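Local structure of Nsp15 (Middle East respiratory syndrome-related coronavirus, 5YVD) at residues 63-68 with 171-176; 151-156 with 190-195; 205-210 with 293-298. The protein is an endoribonuclease of the EndoU type that cleaves RNA, probably after uridylates, as in other coronavirus Nsp15 proteins, and is assembled here as a hexamer. All blocks are in the same frame, centred on the assembly; numbering follows the deposited sequence.

Contact 1 of 3, residues 63-68 with 171-176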
loop_
_atom_site.group_PDB
_atom_site.type_symbol
_atom_site.label_atom_id
_atom_site.label_comp_id
_atom_site.label_asym_id
_atom_site.label_seq_id
_atom_site.Cartn_x
_atom_site.Cartn_y
_atom_site.Cartn_z
ATOM N N VAL A 63 -25.265 9.387 -15.962
ATOM C CA VAL A 63 -25.064 9.157 -17.372
ATOM C C VAL A 63 -25.945 10.053 -18.222
ATOM O O VAL A 63 -26.940 9.620 -18.790
ATOM C CB VAL A 63 -25.294 7.693 -17.707
ATOM C CG1 VAL A 63 -24.936 7.413 -19.178
ATOM C CG2 VAL A 63 -24.424 6.877 -16.785
ATOM N N ARG A 64 -25.542 11.309 -18.317
ATOM C CA ARG A 64 -26.316 12.336 -19.016
ATOM C C ARG A 64 -25.371 13.448 -19.355
ATOM O O ARG A 64 -24.310 13.535 -18.761
ATOM C CB ARG A 64 -27.410 12.895 -18.096
ATOM C CG ARG A 64 -26.885 13.200 -16.702
ATOM C CD ARG A 64 -27.701 14.197 -15.901
ATOM N NE ARG A 64 -28.903 13.625 -15.327
ATOM C CZ ARG A 64 -29.342 13.877 -14.096
ATOM N NH1 ARG A 64 -28.691 14.691 -13.266
ATOM N NH2 ARG A 64 -30.461 13.306 -13.692
ATOM N N SER A 65 -25.745 14.311 -20.279
ATOM C CA SER A 65 -24.900 15.464 -20.596
ATOM C C SER A 65 -24.983 16.506 -19.491
ATOM O O SER A 65 -25.940 16.548 -18.705
ATOM C CB SER A 65 -25.310 16.100 -21.919
ATOM O OG SER A 65 -26.666 16.523 -21.894
ATOM N N HIS A 66 -23.972 17.347 -19.412
ATOM C CA HIS A 66 -24.012 18.443 -18.459
ATOM C C HIS A 66 -23.036 19.513 -18.888
ATOM O O HIS A 66 -22.133 19.227 -19.681
ATOM C CB HIS A 66 -23.715 17.957 -17.033
ATOM C CG HIS A 66 -22.406 17.250 -16.877
ATOM N ND1 HIS A 66 -21.232 17.912 -16.601
ATOM C CD2 HIS A 66 -22.094 15.932 -16.921
ATOM C CE1 HIS A 66 -20.246 17.035 -16.499
ATOM N NE2 HIS A 66 -20.742 15.823 -16.686
ATOM N N PRO A 67 -23.212 20.745 -18.386
ATOM C CA PRO A 67 -22.235 21.813 -18.616
ATOM C C PRO A 67 -20.855 21.383 -18.207
ATOM O O PRO A 67 -20.710 20.596 -17.279
ATOM C CB PRO A 67 -22.719 22.950 -17.718
ATOM C CG PRO A 67 -24.183 22.720 -17.563
ATOM C CD PRO A 67 -24.413 21.231 -17.686
ATOM N N ASP A 68 -19.837 21.871 -18.901
ATOM C CA ASP A 68 -18.479 21.390 -18.640
ATOM C C ASP A 68 -18.028 21.854 -17.255
ATOM O O ASP A 68 -18.429 22.918 -16.779
ATOM C CB ASP A 68 -17.506 21.837 -19.749
ATOM C CG ASP A 68 -16.137 21.150 -19.651
ATOM O OD1 ASP A 68 -16.014 20.155 -18.884
ATOM O OD2 ASP A 68 -15.191 21.612 -20.339
ATOM N N VAL A 171 -27.706 19.958 -25.062
ATOM C CA VAL A 171 -26.413 20.644 -25.123
ATOM C C VAL A 171 -26.559 22.110 -24.659
ATOM O O VAL A 171 -25.662 22.700 -24.032
ATOM C CB VAL A 171 -25.851 20.575 -26.561
ATOM C CG1 VAL A 171 -24.550 21.355 -26.687
ATOM C CG2 VAL A 171 -25.637 19.134 -26.978
ATOM N N LYS A 172 -27.692 22.721 -24.973
ATOM C CA LYS A 172 -27.914 24.098 -24.562
ATOM C C LYS A 172 -28.515 24.095 -23.165
ATOM O O LYS A 172 -29.682 23.700 -22.969
ATOM C CB LYS A 172 -28.821 24.831 -25.559
ATOM C CG LYS A 172 -29.053 26.306 -25.216
ATOM C CD LYS A 172 -28.290 27.281 -26.092
ATOM C CE LYS A 172 -26.813 26.982 -26.207
ATOM N NZ LYS A 172 -26.190 28.110 -26.934
ATOM N N PHE A 173 -27.720 24.538 -22.195
ATOM C CA PHE A 173 -28.187 24.548 -20.818
ATOM C C PHE A 173 -28.508 25.958 -20.377
ATOM O O PHE A 173 -27.852 26.908 -20.795
ATOM C CB PHE A 173 -27.199 23.849 -19.872
ATOM C CG PHE A 173 -27.199 22.351 -20.020
ATOM C CD1 PHE A 173 -26.256 21.711 -20.837
ATOM C CD2 PHE A 173 -28.169 21.580 -19.387
ATOM C CE1 PHE A 173 -26.264 20.331 -20.988
ATOM C CE2 PHE A 173 -28.183 20.196 -19.529
ATOM C CZ PHE A 173 -27.235 19.569 -20.331
ATOM N N TYR A 174 -29.567 26.072 -19.579
ATOM C CA TYR A 174 -29.998 27.322 -19.010
ATOM C C TYR A 174 -29.670 27.161 -17.542
ATOM O O TYR A 174 -30.112 26.218 -16.877
ATOM C CB TYR A 174 -31.490 27.567 -19.288
ATOM C CG TYR A 174 -31.787 27.585 -20.773
ATOM C CD1 TYR A 174 -31.561 28.723 -21.536
ATOM C CD2 TYR A 174 -32.251 26.442 -21.437
ATOM C CE1 TYR A 174 -31.821 28.742 -22.906
ATOM C CE2 TYR A 174 -32.508 26.452 -22.811
ATOM C CZ TYR A 174 -32.289 27.611 -23.537
ATOM O OH TYR A 174 -32.525 27.640 -24.893
ATOM N N LEU A 175 -28.856 28.092 -17.070
ATOM C CA LEU A 175 -28.126 27.982 -15.832
ATOM C C LEU A 175 -28.528 29.090 -14.894
ATOM O O LEU A 175 -28.457 30.267 -15.261
ATOM C CB LEU A 175 -26.647 28.133 -16.149
ATOM C CG LEU A 175 -26.077 26.948 -16.931
ATOM C CD1 LEU A 175 -24.915 27.403 -17.787
ATOM C CD2 LEU A 175 -25.652 25.828 -15.991
ATOM N N TYR A 176 -28.940 28.730 -13.682
ATOM C CA TYR A 176 -29.413 29.730 -12.726
ATOM C C TYR A 176 -28.566 29.690 -11.485
ATOM O O TYR A 176 -28.042 28.655 -11.108
ATOM C CB TYR A 176 -30.888 29.499 -12.383
ATOM C CG TYR A 176 -31.767 29.505 -13.607
ATOM C CD1 TYR A 176 -32.517 30.623 -13.934
ATOM C CD2 TYR A 176 -31.818 28.421 -14.460
ATOM C CE1 TYR A 176 -33.308 30.665 -15.076
ATOM C CE2 TYR A 176 -32.611 28.450 -15.604
ATOM C CZ TYR A 176 -33.357 29.584 -15.906
ATOM O OH TYR A 176 -34.169 29.643 -17.019
#

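Contact 2 of 3, residues 151-156 with 190-195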
loop_
_atom_site.group_PDB
_atom_site.type_symbol
_atom_site.label_atom_id
_atom_site.label_comp_id
_atom_site.label_asym_id
_atom_site.label_seq_id
_atom_site.Cartn_x
_atom_site.Cartn_y
_atom_site.Cartn_z
ATOM N N PRO A 151 -22.961 27.627 -23.525
ATOM C CA PRO A 151 -22.366 27.607 -24.873
ATOM C C PRO A 151 -22.905 26.504 -25.781
ATOM O O PRO A 151 -23.729 25.714 -25.360
ATOM C CB PRO A 151 -20.881 27.382 -24.582
ATOM C CG PRO A 151 -20.862 26.609 -23.291
ATOM C CD PRO A 151 -22.052 27.067 -22.499
ATOM N N ASP A 152 -22.441 26.456 -27.023
ATOM C CA ASP A 152 -22.924 25.454 -27.992
ATOM C C ASP A 152 -22.220 24.098 -27.876
ATOM O O ASP A 152 -22.026 23.395 -28.887
ATOM C CB ASP A 152 -22.792 25.975 -29.420
ATOM C CG ASP A 152 -23.669 27.179 -29.683
ATOM O OD1 ASP A 152 -24.754 27.270 -29.069
ATOM O OD2 ASP A 152 -23.271 28.015 -30.524
ATOM N N TYR A 153 -21.885 23.720 -26.636
ATOM C CA TYR A 153 -21.344 22.414 -26.364
ATOM C C TYR A 153 -21.549 22.027 -24.903
ATOM O O TYR A 153 -21.898 22.851 -24.065
ATOM C CB TYR A 153 -19.873 22.419 -26.666
ATOM C CG TYR A 153 -19.084 23.300 -25.710
ATOM C CD1 TYR A 153 -18.796 24.626 -26.041
ATOM C CD2 TYR A 153 -18.621 22.807 -24.478
ATOM C CE1 TYR A 153 -18.077 25.440 -25.181
ATOM C CE2 TYR A 153 -17.899 23.614 -23.609
ATOM C CZ TYR A 153 -17.628 24.937 -23.961
ATOM O OH TYR A 153 -16.894 25.772 -23.113
ATOM N N ALA A 154 -21.277 20.765 -24.601
ATOM C CA ALA A 154 -21.471 20.212 -23.261
ATOM C C ALA A 154 -20.646 18.927 -23.116
ATOM O O ALA A 154 -20.070 18.425 -24.080
ATOM C CB ALA A 154 -22.957 19.931 -23.022
ATOM N N TYR A 155 -20.600 18.395 -21.909
ATOM C CA TYR A 155 -19.805 17.227 -21.624
ATOM C C TYR A 155 -20.734 16.032 -21.553
ATOM O O TYR A 155 -21.799 16.143 -20.975
ATOM C CB TYR A 155 -19.136 17.450 -20.284
ATOM C CG TYR A 155 -18.082 16.451 -19.886
ATOM C CD1 TYR A 155 -18.401 15.314 -19.137
ATOM C CD2 TYR A 155 -16.756 16.670 -20.206
ATOM C CE1 TYR A 155 -17.411 14.432 -18.729
ATOM C CE2 TYR A 155 -15.769 15.784 -19.819
ATOM C CZ TYR A 155 -16.091 14.676 -19.084
ATOM O OH TYR A 155 -15.070 13.838 -18.723
ATOM N N PHE A 156 -20.349 14.904 -22.148
ATOM C CA PHE A 156 -21.140 13.666 -22.025
ATOM C C PHE A 156 -20.255 12.404 -22.063
ATOM O O PHE A 156 -19.549 12.169 -23.051
ATOM C CB PHE A 156 -22.227 13.614 -23.117
ATOM C CG PHE A 156 -23.122 12.396 -23.052
ATOM C CD1 PHE A 156 -23.730 12.012 -21.855
ATOM C CD2 PHE A 156 -23.390 11.650 -24.200
ATOM C CE1 PHE A 156 -24.553 10.905 -21.810
ATOM C CE2 PHE A 156 -24.217 10.540 -24.160
ATOM C CZ PHE A 156 -24.799 10.169 -22.968
ATOM N N ILE A 190 -18.275 35.645 -23.009
ATOM C CA ILE A 190 -17.646 34.888 -24.084
ATOM C C ILE A 190 -17.431 33.474 -23.506
ATOM O O ILE A 190 -17.401 33.316 -22.274
ATOM C CB ILE A 190 -16.349 35.651 -24.535
ATOM C CG1 ILE A 190 -16.658 36.521 -25.757
ATOM C CG2 ILE A 190 -15.149 34.764 -24.840
ATOM C CD1 ILE A 190 -17.158 35.754 -26.960
ATOM N N TYR A 191 -17.331 32.442 -24.350
ATOM C CA TYR A 191 -16.998 31.095 -23.831
ATOM C C TYR A 191 -15.753 30.459 -24.445
ATOM O O TYR A 191 -15.610 30.417 -25.663
ATOM C CB TYR A 191 -18.160 30.145 -24.035
ATOM C CG TYR A 191 -19.293 30.352 -23.092
ATOM C CD1 TYR A 191 -19.198 29.938 -21.758
ATOM C CD2 TYR A 191 -20.475 30.943 -23.521
ATOM C CE1 TYR A 191 -20.253 30.114 -20.873
ATOM C CE2 TYR A 191 -21.539 31.128 -22.656
ATOM C CZ TYR A 191 -21.432 30.711 -21.330
ATOM O OH TYR A 191 -22.503 30.893 -20.468
ATOM N N THR A 192 -14.871 29.932 -23.596
ATOM C CA THR A 192 -13.795 29.049 -24.055
ATOM C C THR A 192 -14.459 27.825 -24.634
ATOM O O THR A 192 -15.633 27.610 -24.400
ATOM C CB THR A 192 -12.864 28.635 -22.906
ATOM O OG1 THR A 192 -13.634 28.095 -21.826
ATOM C CG2 THR A 192 -12.069 29.830 -22.408
ATOM N N GLN A 193 -13.739 27.016 -25.392
ATOM C CA GLN A 193 -14.412 25.994 -26.232
ATOM C C GLN A 193 -14.073 24.552 -25.907
ATOM O O GLN A 193 -14.521 23.660 -26.605
ATOM C CB GLN A 193 -14.106 26.244 -27.708
ATOM C CG GLN A 193 -14.626 27.562 -28.213
ATOM C CD GLN A 193 -16.117 27.553 -28.367
ATOM O OE1 GLN A 193 -16.706 26.571 -28.797
ATOM N NE2 GLN A 193 -16.740 28.656 -28.019
ATOM N N SER A 194 -13.260 24.331 -24.880
ATOM C CA SER A 194 -13.013 22.989 -24.368
ATOM C C SER A 194 -12.404 22.024 -25.411
ATOM O O SER A 194 -12.674 20.833 -25.378
ATOM C CB SER A 194 -14.332 22.399 -23.820
ATOM O OG SER A 194 -14.905 23.216 -22.795
ATOM N N ARG A 195 -11.589 22.522 -26.333
ATOM C CA ARG A 195 -10.924 21.649 -27.302
ATOM C C ARG A 195 -9.564 21.265 -26.767
ATOM O O ARG A 195 -9.120 21.778 -25.722
ATOM C CB ARG A 195 -10.769 22.353 -28.649
ATOM C CG ARG A 195 -12.092 22.654 -29.312
ATOM C CD ARG A 195 -11.935 23.514 -30.551
ATOM N NE ARG A 195 -11.591 24.890 -30.197
ATOM C CZ ARG A 195 -11.673 25.924 -31.024
ATOM N NH1 ARG A 195 -12.111 25.752 -32.269
ATOM N NH2 ARG A 195 -11.318 27.138 -30.596
#

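Contact 3 of 3, residues 205-210 with 293-298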
loop_
_atom_site.group_PDB
_atom_site.type_symbol
_atom_site.label_atom_id
_atom_site.label_comp_id
_atom_site.label_asym_id
_atom_site.label_seq_id
_atom_site.Cartn_x
_atom_site.Cartn_y
_atom_site.Cartn_z
ATOM N N ASP A 205 -14.551 30.557 -40.313
ATOM C CA ASP A 205 -13.696 30.681 -41.485
ATOM C C ASP A 205 -12.293 31.163 -41.131
ATOM O O ASP A 205 -11.289 30.686 -41.669
ATOM C CB ASP A 205 -14.331 31.635 -42.485
ATOM C CG ASP A 205 -15.349 30.957 -43.353
ATOM O OD1 ASP A 205 -15.216 29.734 -43.590
ATOM O OD2 ASP A 205 -16.275 31.666 -43.795
ATOM N N MET A 206 -12.230 32.119 -40.224
ATOM C CA MET A 206 -10.953 32.590 -39.721
ATOM C C MET A 206 -10.153 31.425 -39.117
ATOM O O MET A 206 -8.976 31.257 -39.433
ATOM C CB MET A 206 -11.158 33.705 -38.704
ATOM C CG MET A 206 -9.923 34.538 -38.470
ATOM S SD MET A 206 -10.056 35.482 -36.937
ATOM C CE MET A 206 -10.903 36.940 -37.532
ATOM N N GLU A 207 -10.782 30.602 -38.280
ATOM C CA GLU A 207 -10.054 29.475 -37.674
ATOM C C GLU A 207 -9.496 28.525 -38.743
ATOM O O GLU A 207 -8.371 28.053 -38.620
ATOM C CB GLU A 207 -10.917 28.736 -36.633
ATOM C CG GLU A 207 -11.236 29.611 -35.417
ATOM C CD GLU A 207 -11.409 28.861 -34.089
ATOM O OE1 GLU A 207 -12.101 27.806 -34.044
ATOM O OE2 GLU A 207 -10.867 29.364 -33.070
ATOM N N LYS A 208 -10.261 28.286 -39.808
ATOM C CA LYS A 208 -9.816 27.384 -40.883
ATOM C C LYS A 208 -8.608 27.932 -41.623
ATOM O O LYS A 208 -7.639 27.195 -41.898
ATOM C CB LYS A 208 -10.934 27.122 -41.894
ATOM C CG LYS A 208 -12.096 26.290 -41.354
ATOM C CD LYS A 208 -13.131 26.032 -42.451
ATOM C CE LYS A 208 -14.530 25.831 -41.895
ATOM N NZ LYS A 208 -14.875 24.387 -41.934
ATOM N N ASP A 209 -8.677 29.216 -41.966
ATOM C CA ASP A 209 -7.582 29.828 -42.670
ATOM C C ASP A 209 -6.350 29.740 -41.760
ATOM O O ASP A 209 -5.247 29.405 -42.206
ATOM C CB ASP A 209 -7.908 31.287 -43.039
ATOM C CG ASP A 209 -8.918 31.409 -44.193
ATOM O OD1 ASP A 209 -9.256 30.400 -44.857
ATOM O OD2 ASP A 209 -9.355 32.546 -44.447
ATOM N N PHE A 210 -6.557 29.990 -40.471
ATOM C CA PHE A 210 -5.464 30.011 -39.551
ATOM C C PHE A 210 -4.687 28.708 -39.607
ATOM O O PHE A 210 -3.445 28.707 -39.631
ATOM C CB PHE A 210 -5.921 30.289 -38.123
ATOM C CG PHE A 210 -4.776 30.371 -37.148
ATOM C CD1 PHE A 210 -4.041 31.530 -37.015
ATOM C CD2 PHE A 210 -4.405 29.274 -36.391
ATOM C CE1 PHE A 210 -2.971 31.608 -36.117
ATOM C CE2 PHE A 210 -3.354 29.339 -35.502
ATOM C CZ PHE A 210 -2.632 30.513 -35.360
ATOM N N ASP A 293 -8.432 28.624 -24.848
ATOM C CA ASP A 293 -9.021 28.166 -26.094
ATOM C C ASP A 293 -10.248 29.013 -26.414
ATOM O O ASP A 293 -11.379 28.597 -26.199
ATOM C CB ASP A 293 -9.394 26.689 -25.975
ATOM C CG ASP A 293 -10.129 26.175 -27.179
ATOM O OD1 ASP A 293 -10.825 25.162 -27.045
ATOM O OD2 ASP A 293 -10.008 26.759 -28.269
ATOM N N LEU A 294 -10.019 30.218 -26.906
ATOM C CA LEU A 294 -11.118 31.035 -27.408
ATOM C C LEU A 294 -11.299 30.778 -28.889
ATOM O O LEU A 294 -10.330 30.509 -29.601
ATOM C CB LEU A 294 -10.835 32.521 -27.210
ATOM C CG LEU A 294 -10.706 32.951 -25.758
ATOM C CD1 LEU A 294 -9.959 34.288 -25.687
ATOM C CD2 LEU A 294 -12.077 33.012 -25.076
ATOM N N LYS A 295 -12.543 30.878 -29.342
ATOM C CA LYS A 295 -12.822 31.068 -30.755
ATOM C C LYS A 295 -11.874 32.162 -31.211
ATOM O O LYS A 295 -11.763 33.190 -30.547
ATOM C CB LYS A 295 -14.269 31.500 -30.941
ATOM C CG LYS A 295 -14.743 31.556 -32.385
ATOM C CD LYS A 295 -15.332 30.229 -32.834
ATOM C CE LYS A 295 -16.744 30.011 -32.302
ATOM N NZ LYS A 295 -17.767 30.899 -32.923
ATOM N N LEU A 296 -11.151 31.941 -32.303
ATOM C CA LEU A 296 -10.111 32.897 -32.708
ATOM C C LEU A 296 -10.712 34.264 -33.056
ATOM O O LEU A 296 -10.141 35.303 -32.730
ATOM C CB LEU A 296 -9.318 32.359 -33.888
ATOM C CG LEU A 296 -8.339 33.288 -34.605
ATOM C CD1 LEU A 296 -7.164 33.652 -33.714
ATOM C CD2 LEU A 296 -7.861 32.610 -35.873
ATOM N N ASP A 297 -11.875 34.253 -33.699
ATOM C CA ASP A 297 -12.603 35.483 -33.978
ATOM C C ASP A 297 -12.848 36.287 -32.702
ATOM O O ASP A 297 -12.726 37.511 -32.679
ATOM C CB ASP A 297 -13.957 35.180 -34.611
ATOM C CG ASP A 297 -13.851 34.333 -35.849
ATOM O OD1 ASP A 297 -14.018 34.899 -36.939
ATOM O OD2 ASP A 297 -13.616 33.112 -35.725
ATOM N N ASP A 298 -13.206 35.601 -31.636
ATOM C CA ASP A 298 -13.456 36.298 -30.378
ATOM C C ASP A 298 -12.163 36.914 -29.785
ATOM O O ASP A 298 -12.160 38.043 -29.251
ATOM C CB ASP A 298 -14.143 35.340 -29.401
ATOM C CG ASP A 298 -15.549 34.950 -29.859
ATOM O OD1 ASP A 298 -16.195 35.742 -30.584
ATOM O OD2 ASP A 298 -16.023 33.868 -29.465
#

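Contact 1 of 3, residues 63-68 with 171-176
Within the middle domain of Nsp15, the loop that leads into helix 69-74 packs Pro67 on Phe173, in the segment that runs into the strand 174-178 region of the mixed sheet. Pro67 CD sits over one face of the Phe173 ring, 3.8 Å from its centroid and 14° off the ring normal, a CH-pi contact displaced toward the rim at Phe173 CD1. The two side chains cross at about a right angle. Phe173 CG stands anti to its carbonyl carbon (chi1 -73°), and the ring extends from there beneath the proline. Pro67 CG, which also touches the Phe173 ring near its CG, meets Leu175 CD2 at 3.8 Å, the two side chains running past each other in opposite directions. At the far end of the aromatic, Ser65 OG lies in the ring plane at the edge, 3.5 Å from Phe173 CZ; the hydroxyl is hydrogen-bonded to the carbonyl O of Pro170. Inside the loop, His66 ND1 donates to Pro67 O at 2.8 Å, with the nitrogen above the carbonyl plane. Ala154 of strand 153-156 also touches Phe173, while Leu175 lies against Met148 of strand 148-149 and Ile137 of strand 134-138, which flank strand 174-178.

Contact 2 of 3, residues 151-156 with 190-195
Tyr153 CG lies between its backbone N and carbonyl carbon (chi1 67°), and Tyr191 CG stands anti to its carbonyl carbon (chi1 -75°); from these positions the first ring meets residues 192-194 and the second meets Pro151. The contact joins the middle domain, at strand 153-156 of a two-stranded antiparallel sheet, to the loop 190-195 of the EndoU endoribonuclease region. Pro151 lies against the Tyr191 ring as a CH-pi pair: its CD is over the centre, 3.9 Å from the centroid and 11° off the normal, while Pro151 CB reaches Tyr191 CG at 3.7 Å. The same proline also covers Tyr153, with CG above one face toward the rim, and the backbone of Gln193 occupies the opposite face, its carbonyl O over the ring centre. Tyr153 is therefore sandwiched between one residue of each segment. Its phenol donates to the carbonyl of Thr192, Tyr153 OH to Thr192 O measuring 2.6 Å, with the hydroxyl above the carbonyl plane. Lys70 NZ, at the start of helix 69-74, is hydrogen-bonded to Tyr153 OH, Thr192 OG1 and Ser194 OG, drawing polar atoms of both segments to one amine. Ser194 OG is also hydrogen-bonded to Asp68 OD2. Gln193, bent at chi2, turns its amide back on its own loop, where Gln193 NE2 donates to Tyr191 O at 3.2 Å from above the carbonyl plane.

Contact 3 of 3, residues 205-210 with 293-298
Glu207 OE2 accepts the backbone N-H of Leu296 at 2.7 Å, with an N-H...O angle of 144° and the nitrogen 41° out of the carboxylate plane. The other oxygen, Glu207 OE1, forms a salt bridge with Arg195, so the carboxylate is held at both oxygens. Leu296 opens helix 296-304, and the acid of helix 205-212 thus meets one of the first amides of the other helix, where the helix dipole would favour a negative charge. Glu207 CG lies 3.7 Å from Leu296 CB as the two side chains pass in opposite directions. Leu296 CG, anti to its backbone N (chi1 170°), meets Met206 SD at 3.6 Å, the side chains crossing at about a right angle. Leu296 CD2 reaches Phe210 CB at 3.8 Å. Alongside, Asp297 OD1 comes within 3.6 Å of Met206 CB, while Asp297 OD2 takes a hydrogen bond from Ser204 just before helix 205-212. In the EndoU region this helix pair lies among three further helices: Phe218 of helix 215-221 touches Met206 and Leu296, Phe229 of helix 229-234 touches Leu296, and Ile249 of helix 248-255 touches Glu207 and Phe210.

Overall arrangement
The three contacts run from the middle domain into the EndoU region. Contact 1 is fully buried and lies inside the middle domain; contact 2, partly buried, joins the two regions; contact 3, also partly buried, lies within the EndoU region. Contacts 1 and 2 touch directly, their centres 10 Å apart: Lys172 of one forms a salt bridge with Asp152 of the other. Helix 69-74 is a shared neighbour, following one and bordering the other. Arg195 links contacts 2 and 3 through salt bridges to Glu207 and Asp293. Contacts 1 and 3 do not touch, their nearest atoms being about 9 Å apart. Contact 1 is almost wholly apolar across its segments, whereas contacts 2 and 3 each add one hydrogen bond to a backbone group.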